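Endo-b-1,4-glucanase (Nasutitermes takasagoensis, PDB 1KS8) probably hydrolyses internal beta-1,4-glucosidic linkages in cellulose, acting as a termite family 9 endoglucanase. Local coordinates at residues A[178-181]-A[182-185]; A[282-285]-A[286-290]; A[334-338]-A[339-343]. One frame throughout, in Å; residues are numbered along the deposited sequence.

Contact 1 of 3, residues A[178-181]-A[182-185]; sequences LTHA and RQLF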
# COMPACT_ATOMS: atom_id res chain seq x y z
N LEU A 178 -5.40 -17.43 -7.09
CA LEU A 178 -4.69 -18.42 -6.31
C LEU A 178 -3.65 -19.19 -7.12
O LEU A 178 -2.57 -19.50 -6.62
CB LEU A 178 -5.68 -19.40 -5.67
CG LEU A 178 -5.11 -20.34 -4.61
CD1 LEU A 178 -4.49 -19.53 -3.48
CD2 LEU A 178 -6.22 -21.23 -4.08
N THR A 179 -3.97 -19.51 -8.37
CA THR A 179 -3.03 -20.23 -9.22
C THR A 179 -1.75 -19.41 -9.37
O THR A 179 -0.64 -19.92 -9.19
CB THR A 179 -3.62 -20.50 -10.62
OG1 THR A 179 -4.72 -21.41 -10.51
CG2 THR A 179 -2.57 -21.09 -11.55
N HIS A 180 -1.91 -18.13 -9.67
CA HIS A 180 -0.77 -17.24 -9.83
C HIS A 180 -0.02 -17.07 -8.52
O HIS A 180 1.21 -17.01 -8.50
CB HIS A 180 -1.24 -15.88 -10.35
CG HIS A 180 -1.59 -15.88 -11.80
ND1 HIS A 180 -0.63 -15.80 -12.79
CD2 HIS A 180 -2.78 -15.98 -12.44
CE1 HIS A 180 -1.22 -15.86 -13.97
NE2 HIS A 180 -2.52 -15.97 -13.79
N ALA A 181 -0.76 -17.00 -7.41
CA ALA A 181 -0.14 -16.84 -6.10
C ALA A 181 0.77 -18.02 -5.77
O ALA A 181 1.89 -17.83 -5.30
CB ALA A 181 -1.22 -16.70 -5.03
N ARG A 182 0.29 -19.23 -6.02
CA ARG A 182 1.08 -20.43 -5.74
C ARG A 182 2.36 -20.47 -6.56
O ARG A 182 3.43 -20.81 -6.04
CB ARG A 182 0.26 -21.69 -6.03
CG ARG A 182 -0.96 -21.87 -5.15
CD ARG A 182 -1.57 -23.25 -5.36
NE ARG A 182 -2.76 -23.46 -4.54
CZ ARG A 182 -3.37 -24.63 -4.40
NH1 ARG A 182 -2.91 -25.70 -5.04
NH2 ARG A 182 -4.44 -24.74 -3.63
N GLN A 183 2.25 -20.14 -7.84
CA GLN A 183 3.40 -20.14 -8.73
C GLN A 183 4.43 -19.08 -8.35
O GLN A 183 5.63 -19.34 -8.37
CB GLN A 183 2.95 -19.94 -10.18
CG GLN A 183 1.92 -20.97 -10.62
CD GLN A 183 1.41 -20.72 -12.02
OE1 GLN A 183 1.25 -19.57 -12.44
NE2 GLN A 183 1.13 -21.80 -12.75
N LEU A 184 3.96 -17.89 -8.00
CA LEU A 184 4.88 -16.83 -7.61
C LEU A 184 5.59 -17.15 -6.30
O LEU A 184 6.75 -16.78 -6.12
CB LEU A 184 4.15 -15.49 -7.52
CG LEU A 184 3.93 -14.85 -8.89
CD1 LEU A 184 2.94 -13.70 -8.78
CD2 LEU A 184 5.26 -14.37 -9.45
N PHE A 185 4.91 -17.84 -5.39
CA PHE A 185 5.56 -18.20 -4.13
C PHE A 185 6.67 -19.20 -4.41
O PHE A 185 7.76 -19.10 -3.86
CB PHE A 185 4.58 -18.82 -3.14
CG PHE A 185 5.25 -19.31 -1.88
CD1 PHE A 185 5.76 -18.40 -0.96
CD2 PHE A 185 5.44 -20.66 -1.66
CE1 PHE A 185 6.45 -18.83 0.17
CE2 PHE A 185 6.13 -21.11 -0.53
CZ PHE A 185 6.64 -20.19 0.38
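Leu178 and Arg182, one helical turn apart, cross at a slant, with CG and CD2 of Leu178 against the NE and NH2 end of the arginine. Arg182 leaves its backbone with CG opposite the carbonyl carbon (chi1 -64°) and then runs fully extended to NE, which carries it back over the preceding turn. Its CG passes 3.2 Å from Leu178 O, and its NE comes to 3.9 Å from Leu178 CG. The CD2 methyl of Leu178 lies 4.0 Å from Arg182 NH2. The cost of this apolar packing is that NE is buried without any polar partner in the model. Thr179 and Gln183 instead run side by side and point the same way: CG2 of Thr179 is 4.0 Å from Gln183 NE2, while Gln183 CG presses to 3.1 Å from Thr179 O. All of this rides on helix 171-190 of the (alpha/alpha)6 barrel, where regular i to i+4 bonds, such as Arg182 N to Leu178 O at 2.9 Å, set the spacing of the side chains. His180 ND1 is hydrogen-bonded to ND1 of His107, and Leu184 meets Leu159 of helix 149-165. Phe185 swings the other way, onto Ala218 and Leu222 of helix 212-226, its side chain about 8 Å from that of Glu214, a residue that binds calcium in this enzyme, although no calcium is bound in this model.

Contact 2 of 3, residues A[282-285]-A[286-290]; sequences NYLI and NNQQK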
# COMPACT_ATOMS: atom_id res chain seq x y z
N ASN A 282 2.84 -2.35 22.93
CA ASN A 282 3.04 -1.70 24.21
C ASN A 282 4.19 -0.71 24.12
O ASN A 282 4.13 0.38 24.68
CB ASN A 282 3.32 -2.74 25.31
CG ASN A 282 2.09 -3.56 25.67
OD1 ASN A 282 2.19 -4.56 26.38
ND2 ASN A 282 0.93 -3.13 25.18
N TYR A 283 5.24 -1.10 23.40
CA TYR A 283 6.40 -0.24 23.21
C TYR A 283 6.00 1.05 22.49
O TYR A 283 6.40 2.14 22.88
CB TYR A 283 7.48 -0.95 22.40
CG TYR A 283 8.57 0.00 21.96
CD1 TYR A 283 9.47 0.53 22.88
CD2 TYR A 283 8.65 0.43 20.64
CE1 TYR A 283 10.41 1.48 22.50
CE2 TYR A 283 9.59 1.38 20.24
CZ TYR A 283 10.47 1.90 21.18
OH TYR A 283 11.38 2.85 20.81
N LEU A 284 5.23 0.91 21.41
CA LEU A 284 4.79 2.07 20.65
C LEU A 284 3.98 3.03 21.52
O LEU A 284 4.23 4.23 21.53
CB LEU A 284 3.95 1.65 19.45
CG LEU A 284 4.64 0.90 18.31
CD1 LEU A 284 3.61 0.55 17.25
CD2 LEU A 284 5.76 1.76 17.71
N ILE A 285 3.02 2.48 22.25
CA ILE A 285 2.15 3.29 23.10
C ILE A 285 2.89 3.95 24.26
O ILE A 285 2.73 5.15 24.51
CB ILE A 285 1.01 2.43 23.69
CG1 ILE A 285 0.11 1.93 22.55
CG2 ILE A 285 0.20 3.23 24.70
CD1 ILE A 285 -1.04 1.06 22.99
N ASN A 286 3.73 3.18 24.94
CA ASN A 286 4.45 3.67 26.10
C ASN A 286 5.78 4.38 25.87
O ASN A 286 6.10 5.33 26.60
CB ASN A 286 4.70 2.51 27.08
CG ASN A 286 3.42 1.91 27.63
OD1 ASN A 286 3.39 0.74 28.00
ND2 ASN A 286 2.37 2.72 27.70
N ASN A 287 6.55 3.96 24.87
CA ASN A 287 7.87 4.55 24.68
C ASN A 287 8.29 5.18 23.36
O ASN A 287 9.12 6.08 23.35
CB ASN A 287 8.92 3.51 25.09
CG ASN A 287 8.71 3.01 26.51
OD1 ASN A 287 8.41 1.84 26.74
ND2 ASN A 287 8.85 3.91 27.48
N GLN A 288 7.76 4.70 22.23
CA GLN A 288 8.15 5.27 20.94
C GLN A 288 8.04 6.79 20.94
O GLN A 288 7.08 7.35 21.49
CB GLN A 288 7.27 4.70 19.82
CG GLN A 288 7.47 5.38 18.46
CD GLN A 288 8.83 5.11 17.85
OE1 GLN A 288 9.43 5.99 17.22
NE2 GLN A 288 9.33 3.90 18.02
N GLN A 289 9.01 7.45 20.33
CA GLN A 289 9.01 8.91 20.26
C GLN A 289 7.70 9.41 19.66
O GLN A 289 7.20 8.84 18.68
CB GLN A 289 10.18 9.42 19.42
CG GLN A 289 10.16 10.93 19.23
CD GLN A 289 11.37 11.45 18.48
OE1 GLN A 289 11.36 12.58 17.98
NE2 GLN A 289 12.42 10.64 18.41
N LYS A 290 7.16 10.47 20.24
CA LYS A 290 5.92 11.06 19.76
C LYS A 290 6.10 12.57 19.67
O LYS A 290 6.97 13.13 20.33
CB LYS A 290 4.78 10.74 20.73
CG LYS A 290 4.53 9.25 20.91
CD LYS A 290 3.53 8.98 22.01
CE LYS A 290 3.31 7.48 22.19
NZ LYS A 290 4.56 6.78 22.61
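Lys290 reaches back to Leu284 and Ile285, hydrogen-bonding to carbonyls in the last turn of helix 271-286. Three hydrogen bonds grip its ammonium: Leu284 O at 2.8 Å from NZ, in the carbonyl plane; Ile285 O at 3.1 Å from NZ, approached from well above the plane of its own carbonyl; and Gln288 O at 2.8 Å from NZ, on a lone pair. The final bend of the chain (chi4 63°) turns NZ into this group of oxygens, and its charge probably also suits the negative end of the helix dipole. Among backbone bonds, Asn286 N to Asn282 O keeps the helical pattern. Tyr283 O then takes two donors from opposite faces of its plane, Asn287 N at 2.7 Å and Gln288 N at 3.0 Å, as the chain departs from the helix. Carbon contacts join Tyr283 CE1 to Asn287 CB at 3.6 Å and Leu284 CD2 to Gln288 CB at 3.9 Å. The backbone N of Gln288 sits over one face of the Tyr283 ring, offset toward its rim. On the protein side, Leu284 lies against Ala310 and Met314 of helix 303-319, and Ile285 and Lys290 both touch Phe330 of helix 324-341.

Contact 3 of 3, residues A[334-338]-A[339-343]; sequences QIDYA and LGDGG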
# COMPACT_ATOMS: atom_id res chain seq x y z
N GLN A 334 -4.24 8.07 16.51
CA GLN A 334 -3.31 8.28 15.41
C GLN A 334 -4.06 8.65 14.14
O GLN A 334 -3.66 9.58 13.43
CB GLN A 334 -2.46 7.02 15.21
CG GLN A 334 -1.64 6.67 16.44
CD GLN A 334 -0.74 7.81 16.88
OE1 GLN A 334 0.21 8.16 16.19
NE2 GLN A 334 -1.05 8.41 18.02
N ILE A 335 -5.13 7.93 13.85
CA ILE A 335 -5.93 8.24 12.68
C ILE A 335 -6.53 9.63 12.86
O ILE A 335 -6.53 10.45 11.94
CB ILE A 335 -7.06 7.20 12.48
CG1 ILE A 335 -6.45 5.81 12.24
CG2 ILE A 335 -7.95 7.60 11.31
CD1 ILE A 335 -5.49 5.73 11.07
N ASP A 336 -7.03 9.91 14.07
CA ASP A 336 -7.62 11.22 14.34
C ASP A 336 -6.62 12.36 14.21
O ASP A 336 -7.00 13.48 13.86
CB ASP A 336 -8.27 11.24 15.73
CG ASP A 336 -9.57 10.46 15.77
OD1 ASP A 336 -10.03 10.01 14.70
OD2 ASP A 336 -10.14 10.30 16.87
N TYR A 337 -5.34 12.09 14.48
CA TYR A 337 -4.35 13.14 14.32
C TYR A 337 -4.28 13.46 12.83
O TYR A 337 -4.28 14.63 12.44
CB TYR A 337 -2.97 12.69 14.83
CG TYR A 337 -1.91 13.76 14.69
CD1 TYR A 337 -1.38 14.08 13.44
CD2 TYR A 337 -1.47 14.48 15.80
CE1 TYR A 337 -0.43 15.09 13.30
CE2 TYR A 337 -0.52 15.50 15.66
CZ TYR A 337 -0.01 15.80 14.41
OH TYR A 337 0.91 16.80 14.26
N ALA A 338 -4.23 12.43 12.00
CA ALA A 338 -4.16 12.63 10.56
C ALA A 338 -5.38 13.39 10.04
O ALA A 338 -5.28 14.16 9.09
CB ALA A 338 -4.05 11.29 9.84
N LEU A 339 -6.53 13.17 10.67
CA LEU A 339 -7.76 13.82 10.25
C LEU A 339 -7.92 15.25 10.75
O LEU A 339 -8.79 15.98 10.27
CB LEU A 339 -8.98 12.99 10.67
CG LEU A 339 -9.00 11.54 10.16
CD1 LEU A 339 -10.31 10.88 10.57
CD2 LEU A 339 -8.84 11.52 8.65
N GLY A 340 -7.11 15.66 11.73
CA GLY A 340 -7.21 17.03 12.21
C GLY A 340 -7.04 17.34 13.68
O GLY A 340 -6.99 18.51 14.05
N ASP A 341 -6.91 16.33 14.54
CA ASP A 341 -6.77 16.60 15.97
C ASP A 341 -5.51 17.38 16.35
O ASP A 341 -5.42 17.91 17.46
CB ASP A 341 -6.85 15.29 16.76
CG ASP A 341 -8.28 14.84 16.98
OD1 ASP A 341 -9.19 15.45 16.39
OD2 ASP A 341 -8.49 13.87 17.75
N GLY A 342 -4.55 17.44 15.44
CA GLY A 342 -3.32 18.17 15.72
C GLY A 342 -3.40 19.63 15.32
O GLY A 342 -2.42 20.37 15.45
N GLY A 343 -4.56 20.06 14.81
CA GLY A 343 -4.72 21.45 14.41
C GLY A 343 -5.19 21.63 12.98
O GLY A 343 -5.83 22.64 12.66
O HOH W 1 -3.64 17.21 12.87
O HOH W 2 -0.04 19.50 13.51
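Asp336 and Asp341 lie side by side where helix 324-341 of the (alpha/alpha)6 barrel finishes in a Schellman motif. Asp341 N bonds to Asp336 O at 2.9 Å and Gly340 N to Tyr337 O at 3.1 Å, the pair resting on Gly340, whose positive phi is a glycine conformation. Matching first torsions, with CG opposite the carbonyl carbon (chi1 -74° in Asp336, -81° in Asp341), send both carboxylates the same way, their planes 62° apart. Asp341 OD2 rests 3.3 Å from Asp336 CB and 4.0 Å from Asp336 OD2, a closeness that may raise the affinity of one carboxylate for a proton. Each OD1 is tied to a tyrosine near the N-terminus, Asp336 to Tyr5 OH and Asp341 to Tyr3 OH. Leu339 settles with CD1 4.1 Å from Ile335 CG2, the two chains side by side. Tyr337 has CG trans to its own nitrogen, bringing one ring face to Gly342 CA, which makes a CH-pi contact over it. The hydroxyl bonds to Asp399 OD1, and a water lying 3.0 Å from Tyr337 OH donates also to Gly342 O, at 3.2 Å.

Overall arrangement
The three contacts follow one another along the chain, each a local piece of a helix or its end. Contact 1 lies within helix 171-190, about 39 Å from contact 3 between centres and on the opposite side of the chain's centre; the centres of contacts 1 and 2 are about 38 Å apart. Contacts 2 and 3 are neighbours, with centres 18 Å and nearest atoms about 6 Å apart. They end helices 271-286 and 324-341, and both pack on helix 303-319. Leu296, in the loop after contact 2, touches Gln288 and Lys290 and bonds through its backbone N to Gln334. The three contacts thus sample two distant sectors of one (alpha/alpha)6 barrel, contact 1 lying near residues that bind calcium in this protein, a site empty in this model.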